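Side-chain contacts in ribosomal RNA processing protein 6 (Trypanosoma brucei brucei, PDB 4NLC), which probably acts as a 3'-5' exoribonuclease of the RRP6 family, with its catalytic core present here, and takes part in ribosomal RNA processing: residues D75-L80 with M132-P137; T109-I114 with S217-D222; V167-T172 with R258-E263; H183-A188 with H224-V229. The protein carries 1 engineered substitution. All coordinates share one frame; numbering follows the deposited sequence.

Contact 1: residues D75-L80 with M132-P137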
loop_
_atom_site.group_PDB
_atom_site.type_symbol
_atom_site.label_atom_id
_atom_site.label_comp_id
_atom_site.label_asym_id
_atom_site.label_seq_id
_atom_site.Cartn_x
_atom_site.Cartn_y
_atom_site.Cartn_z
ATOM N N ASP A 75 12.738 -3.783 14.998
ATOM C CA ASP A 75 12.490 -2.354 15.017
ATOM C C ASP A 75 13.752 -1.524 15.165
ATOM O O ASP A 75 13.657 -0.323 15.456
ATOM C CB ASP A 75 11.408 -1.968 16.059
ATOM C CG ASP A 75 11.765 -2.128 17.527
ATOM O OD1 ASP A 75 12.771 -2.821 17.830
ATOM O OD2 ASP A 75 10.993 -1.616 18.385
ATOM N N THR A 76 14.931 -2.128 14.913
ATOM C CA THR A 76 16.218 -1.385 14.890
ATOM C C THR A 76 16.955 -1.734 13.595
ATOM O O THR A 76 16.609 -2.753 12.972
ATOM C CB THR A 76 17.103 -1.636 16.125
ATOM O OG1 THR A 76 17.569 -2.979 16.112
ATOM C CG2 THR A 76 16.416 -1.310 17.426
ATOM N N VAL A 77 17.957 -0.901 13.195
ATOM C CA VAL A 77 18.771 -1.083 11.978
ATOM C C VAL A 77 19.520 -2.409 12.039
ATOM O O VAL A 77 19.469 -3.152 11.075
ATOM C CB VAL A 77 19.768 0.079 11.680
ATOM C CG1 VAL A 77 20.421 -0.081 10.296
ATOM C CG2 VAL A 77 19.096 1.429 11.778
ATOM N N GLU A 78 20.226 -2.682 13.159
ATOM C CA GLU A 78 21.037 -3.895 13.421
ATOM C C GLU A 78 20.167 -5.144 13.321
ATOM O O GLU A 78 20.605 -6.139 12.756
ATOM C CB GLU A 78 21.699 -3.872 14.828
ATOM C CG GLU A 78 22.030 -2.500 15.383
ATOM C CD GLU A 78 20.881 -1.776 16.064
ATOM O OE1 GLU A 78 20.485 -0.708 15.547
ATOM O OE2 GLU A 78 20.415 -2.238 17.133
ATOM N N ASP A 79 18.945 -5.097 13.862
ATOM C CA ASP A 79 18.003 -6.221 13.787
ATOM C C ASP A 79 17.464 -6.428 12.380
ATOM O O ASP A 79 17.209 -7.564 11.996
ATOM C CB ASP A 79 16.898 -6.098 14.828
ATOM C CG ASP A 79 17.434 -6.405 16.218
ATOM O OD1 ASP A 79 18.306 -7.306 16.340
ATOM O OD2 ASP A 79 17.036 -5.708 17.173
ATOM N N LEU A 80 17.353 -5.343 11.604
ATOM C CA LEU A 80 16.931 -5.382 10.204
ATOM C C LEU A 80 18.026 -6.038 9.345
ATOM O O LEU A 80 17.718 -6.874 8.490
ATOM C CB LEU A 80 16.582 -3.967 9.692
ATOM C CG LEU A 80 16.100 -3.855 8.247
ATOM C CD1 LEU A 80 14.853 -4.728 8.005
ATOM C CD2 LEU A 80 15.835 -2.393 7.868
ATOM N N MET A 132 15.030 0.864 5.296
ATOM C CA MET A 132 14.412 -0.250 4.566
ATOM C C MET A 132 15.139 -0.608 3.251
ATOM O O MET A 132 15.057 -1.752 2.807
ATOM C CB MET A 132 12.920 -0.002 4.340
ATOM C CG MET A 132 12.084 -0.116 5.605
ATOM S SD MET A 132 12.145 -1.749 6.367
ATOM C CE MET A 132 11.061 -2.653 5.256
ATOM N N TYR A 133 15.927 0.343 2.699
ATOM C CA TYR A 133 16.726 0.147 1.483
ATOM C C TYR A 133 17.701 -1.037 1.639
ATOM O O TYR A 133 18.090 -1.653 0.640
ATOM C CB TYR A 133 17.472 1.438 1.108
ATOM C CG TYR A 133 18.583 1.827 2.066
ATOM C CD1 TYR A 133 19.873 1.346 1.898
ATOM C CD2 TYR A 133 18.358 2.736 3.094
ATOM C CE1 TYR A 133 20.909 1.735 2.744
ATOM C CE2 TYR A 133 19.389 3.139 3.945
ATOM C CZ TYR A 133 20.658 2.609 3.784
ATOM O OH TYR A 133 21.687 2.972 4.619
ATOM N N LEU A 134 18.062 -1.361 2.901
ATOM C CA LEU A 134 18.948 -2.491 3.254
ATOM C C LEU A 134 18.379 -3.853 2.875
ATOM O O LEU A 134 19.104 -4.834 2.868
ATOM C CB LEU A 134 19.363 -2.468 4.744
ATOM C CG LEU A 134 20.243 -1.270 5.165
ATOM C CD1 LEU A 134 20.373 -1.200 6.667
ATOM C CD2 LEU A 134 21.613 -1.300 4.505
ATOM N N MET A 135 17.095 -3.902 2.543
ATOM C CA MET A 135 16.399 -5.112 2.124
ATOM C C MET A 135 16.562 -5.348 0.616
ATOM O O MET A 135 16.222 -6.428 0.155
ATOM C CB MET A 135 14.895 -5.025 2.479
ATOM C CG MET A 135 14.640 -4.764 3.955
ATOM S SD MET A 135 13.139 -5.558 4.516
ATOM C CE MET A 135 13.679 -7.344 4.403
ATOM N N ALA A 136 17.075 -4.353 -0.143
ATOM C CA ALA A 136 17.307 -4.470 -1.597
ATOM C C ALA A 136 18.113 -5.742 -2.018
ATOM O O ALA A 136 17.743 -6.340 -3.021
ATOM C CB ALA A 136 17.948 -3.202 -2.165
ATOM N N PRO A 137 19.115 -6.272 -1.276
ATOM C CA PRO A 137 19.756 -7.532 -1.738
ATOM C C PRO A 137 18.778 -8.727 -1.746
ATOM O O PRO A 137 18.858 -9.565 -2.630
ATOM C CB PRO A 137 20.884 -7.740 -0.721
ATOM C CG PRO A 137 21.157 -6.385 -0.161
ATOM C CD PRO A 137 19.801 -5.757 -0.068
#

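Contact 2: residues T109-I114 with S217-D222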
loop_
_atom_site.group_PDB
_atom_site.type_symbol
_atom_site.label_atom_id
_atom_site.label_comp_id
_atom_site.label_asym_id
_atom_site.label_seq_id
_atom_site.Cartn_x
_atom_site.Cartn_y
_atom_site.Cartn_z
ATOM N N THR A 109 3.418 2.871 4.273
ATOM C CA THR A 109 3.516 1.524 4.819
ATOM C C THR A 109 3.854 1.593 6.311
ATOM O O THR A 109 4.789 2.292 6.711
ATOM C CB THR A 109 4.528 0.708 4.034
ATOM O OG1 THR A 109 4.217 0.850 2.647
ATOM C CG2 THR A 109 4.503 -0.772 4.430
ATOM N N CYS A 110 3.120 0.823 7.107
ATOM C CA CYS A 110 3.285 0.754 8.560
ATOM C C CYS A 110 4.084 -0.441 9.084
ATOM O O CYS A 110 4.756 -0.331 10.113
ATOM C CB CYS A 110 1.919 0.798 9.219
ATOM S SG CYS A 110 1.114 2.399 9.073
ATOM N N LEU A 111 3.950 -1.584 8.420
ATOM C CA LEU A 111 4.517 -2.840 8.875
ATOM C C LEU A 111 4.769 -3.738 7.703
ATOM O O LEU A 111 4.062 -3.657 6.700
ATOM C CB LEU A 111 3.459 -3.497 9.767
ATOM C CG LEU A 111 3.894 -4.308 10.967
ATOM C CD1 LEU A 111 4.626 -3.440 12.003
ATOM C CD2 LEU A 111 2.676 -5.007 11.588
ATOM N N MET A 112 5.800 -4.581 7.823
ATOM C CA MET A 112 6.145 -5.572 6.807
ATOM C C MET A 112 6.203 -6.895 7.579
ATOM O O MET A 112 6.790 -6.958 8.655
ATOM C CB MET A 112 7.507 -5.265 6.140
ATOM C CG MET A 112 7.958 -6.334 5.146
ATOM S SD MET A 112 9.575 -6.003 4.393
ATOM C CE MET A 112 9.108 -4.877 3.127
ATOM N N GLN A 113 5.589 -7.933 7.036
ATOM C CA GLN A 113 5.617 -9.236 7.679
ATOM C C GLN A 113 6.371 -10.148 6.724
ATOM O O GLN A 113 6.218 -10.048 5.498
ATOM C CB GLN A 113 4.183 -9.764 7.950
ATOM C CG GLN A 113 3.342 -8.861 8.869
ATOM C CD GLN A 113 2.361 -8.049 8.087
ATOM O OE1 GLN A 113 1.279 -8.502 7.731
ATOM N NE2 GLN A 113 2.730 -6.849 7.757
ATOM N N ILE A 114 7.221 -11.000 7.284
ATOM C CA ILE A 114 8.006 -11.951 6.502
ATOM C C ILE A 114 7.976 -13.301 7.176
ATOM O O ILE A 114 8.319 -13.395 8.351
ATOM C CB ILE A 114 9.488 -11.492 6.255
ATOM C CG1 ILE A 114 9.579 -10.158 5.468
ATOM C CG2 ILE A 114 10.279 -12.578 5.502
ATOM C CD1 ILE A 114 10.547 -9.173 6.066
ATOM N N SER A 217 -0.490 -10.973 16.338
ATOM C CA SER A 217 -0.985 -12.273 15.861
ATOM C C SER A 217 -1.596 -12.164 14.450
ATOM O O SER A 217 -1.272 -12.990 13.592
ATOM C CB SER A 217 -1.964 -12.886 16.854
ATOM O OG SER A 217 -2.412 -14.121 16.332
ATOM N N TYR A 218 -2.421 -11.111 14.201
ATOM C CA TYR A 218 -2.990 -10.830 12.879
ATOM C C TYR A 218 -1.901 -10.675 11.817
ATOM O O TYR A 218 -2.022 -11.244 10.726
ATOM C CB TYR A 218 -3.860 -9.549 12.893
ATOM C CG TYR A 218 -4.474 -9.236 11.539
ATOM C CD1 TYR A 218 -3.796 -8.456 10.606
ATOM C CD2 TYR A 218 -5.719 -9.746 11.181
ATOM C CE1 TYR A 218 -4.337 -8.198 9.348
ATOM C CE2 TYR A 218 -6.287 -9.461 9.943
ATOM C CZ TYR A 218 -5.592 -8.691 9.028
ATOM O OH TYR A 218 -6.157 -8.438 7.802
ATOM N N ALA A 219 -0.880 -9.849 12.110
ATOM C CA ALA A 219 0.232 -9.571 11.196
ATOM C C ALA A 219 1.035 -10.847 10.862
ATOM O O ALA A 219 1.281 -11.151 9.690
ATOM C CB ALA A 219 1.140 -8.502 11.794
ATOM N N GLN A 220 1.396 -11.610 11.896
ATOM C CA GLN A 220 2.108 -12.867 11.760
ATOM C C GLN A 220 1.338 -13.895 10.876
ATOM O O GLN A 220 1.957 -14.542 10.023
ATOM C CB GLN A 220 2.365 -13.452 13.159
ATOM C CG GLN A 220 3.036 -14.815 13.131
ATOM C CD GLN A 220 3.081 -15.484 14.485
ATOM O OE1 GLN A 220 2.250 -15.240 15.373
ATOM N NE2 GLN A 220 4.064 -16.351 14.666
ATOM N N GLN A 221 0.012 -14.038 11.090
ATOM C CA GLN A 221 -0.802 -15.035 10.392
ATOM C C GLN A 221 -1.046 -14.735 8.909
ATOM O O GLN A 221 -1.367 -15.667 8.172
ATOM C CB GLN A 221 -2.113 -15.285 11.135
ATOM C CG GLN A 221 -1.952 -16.300 12.254
ATOM C CD GLN A 221 -3.164 -16.376 13.130
ATOM O OE1 GLN A 221 -4.284 -16.562 12.664
ATOM N NE2 GLN A 221 -2.966 -16.223 14.426
ATOM N N ASP A 222 -0.818 -13.478 8.457
ATOM C CA ASP A 222 -0.946 -13.096 7.055
ATOM C C ASP A 222 0.185 -13.706 6.197
ATOM O O ASP A 222 -0.024 -13.893 4.996
ATOM C CB ASP A 222 -0.970 -11.560 6.898
ATOM C CG ASP A 222 -2.328 -10.893 7.059
ATOM O OD1 ASP A 222 -3.340 -11.620 7.241
ATOM O OD2 ASP A 222 -2.385 -9.650 6.990
#

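Contact 3: residues V167-T172 with R258-E263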
loop_
_atom_site.group_PDB
_atom_site.type_symbol
_atom_site.label_atom_id
_atom_site.label_comp_id
_atom_site.label_asym_id
_atom_site.label_seq_id
_atom_site.Cartn_x
_atom_site.Cartn_y
_atom_site.Cartn_z
ATOM N N VAL A 167 12.324 -8.769 -7.686
ATOM C CA VAL A 167 12.867 -9.597 -8.747
ATOM C C VAL A 167 12.405 -11.018 -8.358
ATOM O O VAL A 167 12.734 -11.510 -7.282
ATOM C CB VAL A 167 14.416 -9.467 -8.855
ATOM C CG1 VAL A 167 14.997 -10.510 -9.809
ATOM C CG2 VAL A 167 14.824 -8.058 -9.290
ATOM N N ASN A 168 11.589 -11.626 -9.206
ATOM C CA ASN A 168 10.984 -12.944 -9.020
ATOM C C ASN A 168 9.901 -12.952 -7.935
ATOM O O ASN A 168 9.958 -13.667 -6.923
ATOM C CB ASN A 168 11.999 -14.063 -8.843
ATOM C CG ASN A 168 12.455 -14.583 -10.178
ATOM O OD1 ASN A 168 11.723 -14.547 -11.185
ATOM N ND2 ASN A 168 13.674 -15.058 -10.230
ATOM N N LEU A 169 8.877 -12.163 -8.223
ATOM C CA LEU A 169 7.674 -12.104 -7.451
ATOM C C LEU A 169 6.822 -13.297 -7.865
ATOM O O LEU A 169 6.780 -13.662 -9.049
ATOM C CB LEU A 169 6.893 -10.790 -7.786
ATOM C CG LEU A 169 5.438 -10.670 -7.246
ATOM C CD1 LEU A 169 5.423 -10.512 -5.749
ATOM C CD2 LEU A 169 4.701 -9.506 -7.891
ATOM N N PHE A 170 6.167 -13.917 -6.880
ATOM C CA PHE A 170 5.143 -14.923 -7.133
ATOM C C PHE A 170 3.910 -14.472 -6.349
ATOM O O PHE A 170 3.978 -14.303 -5.135
ATOM C CB PHE A 170 5.557 -16.367 -6.810
ATOM C CG PHE A 170 4.529 -17.374 -7.293
ATOM C CD1 PHE A 170 3.428 -17.705 -6.508
ATOM C CD2 PHE A 170 4.659 -17.988 -8.539
ATOM C CE1 PHE A 170 2.496 -18.652 -6.947
ATOM C CE2 PHE A 170 3.733 -18.941 -8.968
ATOM C CZ PHE A 170 2.645 -19.249 -8.178
ATOM N N ASP A 171 2.807 -14.230 -7.059
ATOM C CA ASP A 171 1.570 -13.765 -6.449
ATOM C C ASP A 171 0.570 -14.925 -6.380
ATOM O O ASP A 171 0.087 -15.388 -7.416
ATOM C CB ASP A 171 1.016 -12.556 -7.223
ATOM C CG ASP A 171 -0.151 -11.837 -6.546
ATOM O OD1 ASP A 171 -0.994 -12.521 -5.911
ATOM O OD2 ASP A 171 -0.272 -10.620 -6.726
ATOM N N THR A 172 0.281 -15.397 -5.157
ATOM C CA THR A 172 -0.613 -16.535 -4.918
ATOM C C THR A 172 -2.090 -16.223 -5.277
ATOM O O THR A 172 -2.861 -17.150 -5.548
ATOM C CB THR A 172 -0.451 -17.096 -3.488
ATOM O OG1 THR A 172 -0.446 -16.029 -2.555
ATOM C CG2 THR A 172 0.808 -17.911 -3.328
ATOM N N ARG A 258 5.412 -11.367 -12.682
ATOM C CA ARG A 258 6.528 -10.537 -13.159
ATOM C C ARG A 258 5.982 -9.228 -13.767
ATOM O O ARG A 258 6.496 -8.158 -13.471
ATOM C CB ARG A 258 7.377 -11.322 -14.177
ATOM C CG ARG A 258 8.383 -10.488 -14.979
ATOM C CD ARG A 258 9.533 -11.328 -15.505
ATOM N NE ARG A 258 9.111 -12.234 -16.569
ATOM C CZ ARG A 258 9.425 -13.523 -16.631
ATOM N NH1 ARG A 258 10.212 -14.068 -15.710
ATOM N NH2 ARG A 258 8.977 -14.271 -17.629
ATOM N N LEU A 259 4.915 -9.316 -14.569
ATOM C CA LEU A 259 4.235 -8.163 -15.144
ATOM C C LEU A 259 3.724 -7.229 -14.053
ATOM O O LEU A 259 3.826 -6.008 -14.205
ATOM C CB LEU A 259 3.101 -8.607 -16.085
ATOM C CG LEU A 259 3.577 -9.313 -17.375
ATOM C CD1 LEU A 259 2.423 -9.868 -18.154
ATOM C CD2 LEU A 259 4.362 -8.383 -18.259
ATOM N N LEU A 260 3.239 -7.798 -12.931
ATOM C CA LEU A 260 2.783 -7.026 -11.764
ATOM C C LEU A 260 3.968 -6.334 -11.057
ATOM O O LEU A 260 3.821 -5.202 -10.594
ATOM C CB LEU A 260 2.004 -7.913 -10.780
ATOM C CG LEU A 260 1.215 -7.184 -9.693
ATOM C CD1 LEU A 260 0.085 -6.361 -10.289
ATOM C CD2 LEU A 260 0.670 -8.149 -8.687
ATOM N N SER A 261 5.132 -6.998 -11.005
ATOM C CA SER A 261 6.349 -6.429 -10.410
ATOM C C SER A 261 6.910 -5.276 -11.245
ATOM O O SER A 261 7.655 -4.466 -10.718
ATOM C CB SER A 261 7.407 -7.505 -10.178
ATOM O OG SER A 261 8.079 -7.865 -11.371
ATOM N N LEU A 262 6.518 -5.183 -12.535
ATOM C CA LEU A 262 6.893 -4.106 -13.459
ATOM C C LEU A 262 5.984 -2.873 -13.344
ATOM O O LEU A 262 6.247 -1.834 -13.955
ATOM C CB LEU A 262 6.970 -4.631 -14.897
ATOM C CG LEU A 262 8.133 -5.605 -15.164
ATOM C CD1 LEU A 262 7.944 -6.315 -16.483
ATOM C CD2 LEU A 262 9.484 -4.867 -15.133
ATOM N N GLU A 263 4.945 -2.967 -12.525
ATOM C CA GLU A 263 4.075 -1.828 -12.280
ATOM C C GLU A 263 4.801 -0.795 -11.434
ATOM O O GLU A 263 5.697 -1.132 -10.651
ATOM C CB GLU A 263 2.762 -2.250 -11.636
ATOM C CG GLU A 263 1.939 -3.080 -12.615
ATOM C CD GLU A 263 0.508 -3.375 -12.238
ATOM O OE1 GLU A 263 0.106 -3.051 -11.099
ATOM O OE2 GLU A 263 -0.199 -3.985 -13.069
HETATM O O HOH W 1 9.338 -10.028 -10.479
#

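Contact 4: residues H183-A188 with H224-V229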
loop_
_atom_site.group_PDB
_atom_site.type_symbol
_atom_site.label_atom_id
_atom_site.label_comp_id
_atom_site.label_asym_id
_atom_site.label_seq_id
_atom_site.Cartn_x
_atom_site.Cartn_y
_atom_site.Cartn_z
ATOM N N HIS A 183 -9.950 -16.211 -4.603
ATOM C CA HIS A 183 -8.558 -15.806 -4.458
ATOM C C HIS A 183 -8.235 -14.835 -3.325
ATOM O O HIS A 183 -7.114 -14.319 -3.325
ATOM C CB HIS A 183 -8.080 -15.228 -5.802
ATOM C CG HIS A 183 -9.100 -14.350 -6.443
ATOM N ND1 HIS A 183 -10.162 -14.885 -7.145
ATOM C CD2 HIS A 183 -9.241 -13.008 -6.398
ATOM C CE1 HIS A 183 -10.886 -13.855 -7.553
ATOM N NE2 HIS A 183 -10.369 -12.708 -7.136
ATOM N N SER A 184 -9.122 -14.648 -2.314
ATOM C CA SER A 184 -8.736 -13.822 -1.158
ATOM C C SER A 184 -7.749 -14.599 -0.268
ATOM O O SER A 184 -7.642 -15.833 -0.384
ATOM C CB SER A 184 -9.949 -13.382 -0.350
ATOM O OG SER A 184 -10.401 -14.403 0.524
ATOM N N LEU A 185 -7.032 -13.880 0.621
ATOM C CA LEU A 185 -6.085 -14.505 1.527
ATOM C C LEU A 185 -6.791 -15.445 2.505
ATOM O O LEU A 185 -6.342 -16.581 2.681
ATOM C CB LEU A 185 -5.194 -13.480 2.276
ATOM C CG LEU A 185 -4.186 -14.089 3.265
ATOM C CD1 LEU A 185 -3.115 -14.908 2.546
ATOM C CD2 LEU A 185 -3.546 -13.032 4.104
ATOM N N ALA A 186 -7.893 -14.967 3.120
ATOM C CA ALA A 186 -8.702 -15.752 4.049
ATOM C C ALA A 186 -9.148 -17.041 3.364
ATOM O O ALA A 186 -9.042 -18.093 3.982
ATOM C CB ALA A 186 -9.923 -14.952 4.514
ATOM N N PHE A 187 -9.612 -16.973 2.081
ATOM C CA PHE A 187 -10.007 -18.176 1.346
ATOM C C PHE A 187 -8.859 -19.190 1.266
ATOM O O PHE A 187 -9.075 -20.338 1.633
ATOM C CB PHE A 187 -10.541 -17.869 -0.075
ATOM C CG PHE A 187 -10.619 -19.127 -0.906
ATOM C CD1 PHE A 187 -11.626 -20.068 -0.688
ATOM C CD2 PHE A 187 -9.649 -19.409 -1.864
ATOM C CE1 PHE A 187 -11.678 -21.250 -1.434
ATOM C CE2 PHE A 187 -9.702 -20.596 -2.612
ATOM C CZ PHE A 187 -10.723 -21.506 -2.398
ATOM N N ALA A 188 -7.661 -18.771 0.776
ATOM C CA ALA A 188 -6.483 -19.636 0.588
ATOM C C ALA A 188 -6.093 -20.355 1.866
ATOM O O ALA A 188 -5.879 -21.568 1.857
ATOM C CB ALA A 188 -5.292 -18.810 0.076
ATOM N N HIS A 224 2.486 -16.448 7.755
ATOM C CA HIS A 224 2.765 -17.754 8.377
ATOM C C HIS A 224 2.350 -18.990 7.540
ATOM O O HIS A 224 3.096 -19.979 7.505
ATOM C CB HIS A 224 2.126 -17.801 9.763
ATOM C CG HIS A 224 2.371 -19.087 10.484
ATOM N ND1 HIS A 224 3.506 -19.281 11.235
ATOM C CD2 HIS A 224 1.618 -20.214 10.518
ATOM C CE1 HIS A 224 3.415 -20.514 11.706
ATOM N NE2 HIS A 224 2.298 -21.117 11.287
ATOM N N PHE A 225 1.211 -18.909 6.824
ATOM C CA PHE A 225 0.722 -20.043 6.023
ATOM C C PHE A 225 1.004 -19.915 4.511
ATOM O O PHE A 225 0.713 -20.846 3.754
ATOM C CB PHE A 225 -0.794 -20.257 6.251
ATOM C CG PHE A 225 -1.247 -20.214 7.697
ATOM C CD1 PHE A 225 -1.246 -21.364 8.479
ATOM C CD2 PHE A 225 -1.726 -19.039 8.258
ATOM C CE1 PHE A 225 -1.692 -21.330 9.799
ATOM C CE2 PHE A 225 -2.124 -18.999 9.593
ATOM C CZ PHE A 225 -2.145 -20.150 10.340
ATOM N N LEU A 226 1.544 -18.769 4.085
ATOM C CA LEU A 226 1.713 -18.434 2.689
ATOM C C LEU A 226 2.697 -19.325 1.925
ATOM O O LEU A 226 2.442 -19.620 0.754
ATOM C CB LEU A 226 2.048 -16.944 2.514
ATOM C CG LEU A 226 1.762 -16.325 1.118
ATOM C CD1 LEU A 226 0.352 -16.691 0.609
ATOM C CD2 LEU A 226 1.906 -14.805 1.151
ATOM N N LEU A 227 3.782 -19.788 2.551
ATOM C CA LEU A 227 4.696 -20.674 1.809
ATOM C C LEU A 227 4.111 -22.061 1.580
ATOM O O LEU A 227 4.384 -22.642 0.545
ATOM C CB LEU A 227 6.086 -20.750 2.430
ATOM C CG LEU A 227 6.890 -19.455 2.422
ATOM C CD1 LEU A 227 8.157 -19.626 3.229
ATOM C CD2 LEU A 227 7.164 -18.973 1.013
ATOM N N TYR A 228 3.270 -22.567 2.501
ATOM C CA TYR A 228 2.574 -23.859 2.305
ATOM C C TYR A 228 1.569 -23.701 1.185
ATOM O O TYR A 228 1.470 -24.581 0.343
ATOM C CB TYR A 228 1.863 -24.341 3.575
ATOM C CG TYR A 228 1.021 -25.595 3.378
ATOM C CD1 TYR A 228 1.618 -26.847 3.230
ATOM C CD2 TYR A 228 -0.370 -25.533 3.373
ATOM C CE1 TYR A 228 0.853 -28.005 3.078
ATOM C CE2 TYR A 228 -1.148 -26.686 3.207
ATOM C CZ TYR A 228 -0.529 -27.920 3.070
ATOM O OH TYR A 228 -1.282 -29.058 2.933
ATOM N N VAL A 229 0.815 -22.584 1.187
ATOM C CA VAL A 229 -0.190 -22.231 0.167
ATOM C C VAL A 229 0.514 -22.191 -1.188
ATOM O O VAL A 229 0.034 -22.781 -2.158
ATOM C CB VAL A 229 -0.913 -20.890 0.533
ATOM C CG1 VAL A 229 -1.606 -20.258 -0.674
ATOM C CG2 VAL A 229 -1.910 -21.110 1.672
#

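Contact 1: residues D75-L80 with M132-P137
Leu-80 sets its two methyl groups against two different methionine sulfurs. CD1 lies 4.0 Å from Met-135 SD. CD2 lies equally far, 4.0 Å, from Met-132 SD. Leu-80 meets each methionine at about a right angle. Its CG stands anti to the backbone N (chi1 -179°), which carries the branch out from the helix toward residues 132-135. A second apolar touch runs beside this one, where Val-77 CG1 meets Leu-134 CD1 at 3.8 Å. Leu-134 also rests its CG on one ring face of Tyr-133, and that ring stacks with Tyr-25. Met-132 and Met-135 continue inward to Met-112 of strand 108-115, so the helix is joined to the sheet through sulfur and methyl groups.

The side-chain hydrogen bonds of the contact lie within 75-80. Thr-76 is the N-cap of helix 77-87. Its OG1 accepts a weak bond from Asp-79 N at 3.4 Å. The same OG1 donates to Asp-79 OD2 at 3.0 Å, from well above the carboxylate plane. No hydrogen bond crosses between the segments. The chemistry implies an apolar contact that rests on van der Waals packing, while the capping bonds of Thr-76 serve the start of the helix.

Contact 2: residues T109-I114 with S217-D222
Gln-113 CG sits only 3.2 Å from the backbone O of Ala-219, an aliphatic carbon against a carbonyl. The same CG is 3.7 Å from Ala-219 CB. CG lies anti to the carbonyl carbon of Gln-113 (chi1 -60°), beside the backbone N, which brings it up to the carbonyl of Ala-219. Leu-111 comes from the same side of the strand. Its CD2 touches Ala-219 CB at 3.8 Å, so the small alanine meets two strand side chains. The segment axes approach to 7.6 Å at an angle of 49°.

Cys-110 and Leu-111 both face Glu-98 in a classic beta bulge. On the helix, Asp-222 places OD1 4.0 Å over one face of the Tyr-218 ring, toward its rim. Tyr-218 and Asp-222 fit the Y-x-x-x-D motif of the DEDDy exonucleases. Asp-222 OD2 lies close to the carboxylates of Asp-96 and Glu-98, an acidic cluster consistent with the metal site of that family. With its small side chain, Ala-219 lets the helix lie close to the strand, an arrangement consistent with holding Asp-222 beside Asp-96 and Glu-98.

Contact 3: residues V167-T172 with R258-E263
The short strand 169-171 runs past residues 258-261 of helix 249-261, with Leu-169 CA and Arg-258 CA 6.0 Å apart. Leu-169 points at the helix. Its CD2 reaches Ser-261 N at 4.0 Å and Ser-261 CB at 4.1 Å. A water joins the same two residues: it accepts from Leu-169 N at 3.1 Å and donates to Ser-261 OG at 2.7 Å. Ser-261 OG gives its own proton to Arg-258 O, 2.6 Å away, in the carbonyl plane and on a lone pair. This hydroxyl is thus gripped twice, which fixes its rotation.

Asp-171 OD2 lies 3.3 Å from Leu-260 CD2, a methyl against a buried carboxylate. Backbone N-H groups satisfy both oxygens: Gly-150 and Ser-173 bind OD1, and Ala-151 binds OD2. Asp-171 is the N-cap of helix 172-178, and the bond from Ser-173 N is its capping bond.

Strand 169-171 is the outermost strand at one end of the mixed sheet, and helix 249-261 packs against it. The strand pairs in parallel with strand 145-148, and helix 152-162 joins the two. This beta-alpha-beta crossover belongs to the RNase H-like 3'-5' exonuclease fold.

Contact 4: residues H183-A188 with H224-V229
Ser-184 OG accepts from Phe-187 N at 3.1 Å, with an N-H...O angle of 163°. Ser-184 is the N-cap of helix 185-193, and this nearly straight bond holds the first turn. That helix brings Leu-185 and Ala-188 against Leu-226 and Val-229. Ala-188 points across at Val-229, and its CB meets CG1 at 4.0 Å. The other valine methyl, CG2, lies 4.0 Å from Ala-188 O, so the valine spans both the methyl and the carbonyl of the alanine. CG1 is anti to the backbone N of Val-229 (chi1 161°), which puts CG2 beside that N and turned to Ala-188 O.

The touching residues are three apart in both helices, so each helix offers one stripe of side chains. The contact packs helix 185-193 on helix 226-238 within the exonuclease domain.

One turn earlier in each helix, Leu-185 CD1 and Leu-226 CD1 approach to 4.4 Å, a looser touch. Neither leucine leaves its backbone straight at the other helix. Their branches close the distance, methyl to methyl. Leu-226 also reaches Ala-94 of strand 92-100, which brings the helix pair up to the central sheet. On the side of Thr-172 it meets helix 172-178. Phe-225, just before Leu-226, touches Val-189 and Cys-193 of helix 185-193.

Overall arrangement
From the N terminus, contact 1 opens at 75-80 and closes at 132-137. Contact 2 opens inside that loop at 109-114 and closes only at 217-222, so the two cross. They also touch, through Met-112 against Met-132 and Met-135. Contact 3 opens at 167-172, before contact 2 closes, and ends at 258-263; these two cross as well. Contact 4 (183-188 with 224-229) is nested inside the loop of contact 3 and crosses contact 2. It touches contact 3 where Leu-226 meets Thr-172, and contact 2 where Leu-185 meets Asp-222. Contact 1 joins helix 77-87 to residues 132-135. Contacts 2 and 3 bring helices 213-224 and 249-261 to different strands of one sheet. Contact 4 pairs two helices.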